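Local coordinates for protein saframycin Mx1 synthetase B (Legionella pneumophila subsp. pneumophila, PDB 3KXW) that is a member of the ANL superfamily of AMP-binding enzymes and holds 5'-O-[(S)-(dodecanoyloxy)(hydroxy)phosphoryl]adenosine in a pocket, at residues D472-L477 with L528-H533. Sequence-based numbering, arbitrary orientation.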
# COMPACT_ATOMS: atom_id res chain seq x y z
N ASP A 472 1.25 10.94 17.42
CA ASP A 472 2.21 9.86 17.27
C ASP A 472 3.37 10.23 16.35
O ASP A 472 4.49 9.78 16.55
CB ASP A 472 1.53 8.56 16.84
CG ASP A 472 0.67 7.96 17.93
OD1 ASP A 472 0.82 8.35 19.11
OD2 ASP A 472 -0.15 7.07 17.62
N ILE A 473 3.08 11.06 15.35
CA ILE A 473 4.11 11.57 14.44
C ILE A 473 5.04 12.50 15.21
O ILE A 473 6.25 12.44 15.05
CB ILE A 473 3.50 12.33 13.26
CG1 ILE A 473 2.75 11.39 12.31
CG2 ILE A 473 4.56 13.12 12.51
CD1 ILE A 473 1.90 12.13 11.29
N GLU A 474 4.47 13.34 16.06
CA GLU A 474 5.28 14.23 16.88
C GLU A 474 6.22 13.43 17.79
O GLU A 474 7.39 13.78 17.95
CB GLU A 474 4.38 15.19 17.67
CG GLU A 474 3.62 16.14 16.75
CD GLU A 474 2.44 16.85 17.42
OE1 GLU A 474 2.21 16.63 18.63
OE2 GLU A 474 1.74 17.62 16.74
N PHE A 475 5.69 12.35 18.36
CA PHE A 475 6.49 11.46 19.21
C PHE A 475 7.68 10.88 18.45
O PHE A 475 8.80 10.86 18.97
CB PHE A 475 5.64 10.31 19.75
CG PHE A 475 6.40 9.37 20.65
CD1 PHE A 475 6.43 9.57 22.01
CD2 PHE A 475 7.10 8.29 20.11
CE1 PHE A 475 7.14 8.71 22.85
CE2 PHE A 475 7.82 7.42 20.94
CZ PHE A 475 7.83 7.64 22.31
N SER A 476 7.41 10.39 17.23
CA SER A 476 8.45 9.84 16.38
C SER A 476 9.58 10.84 16.15
O SER A 476 10.76 10.50 16.31
CB SER A 476 7.86 9.36 15.03
OG SER A 476 7.14 8.14 15.20
N LEU A 477 9.22 12.07 15.80
CA LEU A 477 10.21 13.12 15.53
C LEU A 477 11.05 13.38 16.77
O LEU A 477 12.29 13.48 16.72
CB LEU A 477 9.51 14.42 15.09
CG LEU A 477 8.88 14.36 13.69
CD1 LEU A 477 7.81 15.44 13.47
CD2 LEU A 477 9.98 14.49 12.66
N LEU A 528 11.20 9.06 8.02
CA LEU A 528 10.78 8.70 9.37
C LEU A 528 9.30 8.44 9.49
O LEU A 528 8.89 7.44 10.07
CB LEU A 528 11.20 9.78 10.37
CG LEU A 528 10.79 9.51 11.82
CD1 LEU A 528 11.60 8.34 12.38
CD2 LEU A 528 11.01 10.75 12.67
N VAL A 529 8.49 9.36 8.97
CA VAL A 529 7.04 9.23 9.10
C VAL A 529 6.53 8.05 8.24
O VAL A 529 5.63 7.31 8.64
CB VAL A 529 6.35 10.55 8.69
CG1 VAL A 529 4.85 10.39 8.73
CG2 VAL A 529 6.82 11.68 9.63
N TYR A 530 7.11 7.89 7.07
CA TYR A 530 6.74 6.76 6.21
C TYR A 530 6.98 5.42 6.90
O TYR A 530 6.11 4.53 6.89
CB TYR A 530 7.50 6.82 4.90
CG TYR A 530 7.09 5.72 3.95
CD1 TYR A 530 6.07 5.90 3.02
CD2 TYR A 530 7.71 4.47 4.00
CE1 TYR A 530 5.70 4.88 2.15
CE2 TYR A 530 7.35 3.44 3.14
CZ TYR A 530 6.35 3.65 2.22
OH TYR A 530 6.01 2.60 1.36
N GLU A 531 8.15 5.28 7.51
CA GLU A 531 8.54 4.04 8.21
C GLU A 531 7.77 3.77 9.50
O GLU A 531 7.34 2.64 9.74
CB GLU A 531 10.05 4.05 8.47
CG GLU A 531 10.82 4.17 7.17
CD GLU A 531 11.51 2.88 6.72
OE1 GLU A 531 12.63 2.62 7.23
OE2 GLU A 531 10.99 2.17 5.81
N ASN A 532 7.58 4.81 10.32
CA ASN A 532 6.92 4.66 11.60
C ASN A 532 5.40 4.63 11.53
O ASN A 532 4.75 4.06 12.40
CB ASN A 532 7.36 5.77 12.57
CG ASN A 532 8.80 5.60 13.06
OD1 ASN A 532 9.58 4.82 12.51
ND2 ASN A 532 9.15 6.35 14.11
N HIS A 533 4.82 5.25 10.50
CA HIS A 533 3.37 5.45 10.46
C HIS A 533 2.67 5.07 9.16
O HIS A 533 1.44 5.15 9.05
CB HIS A 533 3.04 6.90 10.84
CG HIS A 533 3.61 7.29 12.16
ND1 HIS A 533 3.04 6.91 13.35
CD2 HIS A 533 4.75 7.95 12.48
CE1 HIS A 533 3.78 7.36 14.35
NE2 HIS A 533 4.82 8.00 13.85
O HOH W 1 11.15 7.76 16.20
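Two helices of the C-terminal domain of an ANL-superfamily AMP-binding enzyme pack here, 469-479 against the C-terminal part of helix 515-533. The axes of the two segments pass 10.1 Å apart, with 118° between their N-to-C directions. The contact is buried. D472 brings its CB to 3.6 Å from CE1 of H533, while its carboxylate leads away from the second helix. I473 lies next to V529, where the CA atoms are 6.5 Å apart. I473 CG2 meets V529 CG2 at 3.9 Å. I473 CG1 sits over one face of the H533 ring, 4.2 Å from its centroid, as a CH-pi contact. E474 points away from helix 515-533 and forms a salt bridge with R558 and a hydrogen bond to the backbone of A491. This ties the first helix to strand 486-496 and helix 554-567. S476 is the polar centre. Its small side chain points at the second helix, and its OG is shared by two side chains. H533 NE2 lies 2.7 Å from S476 OG in a hydrogen bond at the ring edge. N532 ND2 donates to S476 OG at 2.9 Å, almost in line. L477 extends the apolar side begun by I473 and V529, with L477 CD2 3.9 Å from L528 CD2. On the polar side, water 1 donates to S476 O at 2.8 Å and accepts a weak bond from N532 ND2 at 3.2 Å.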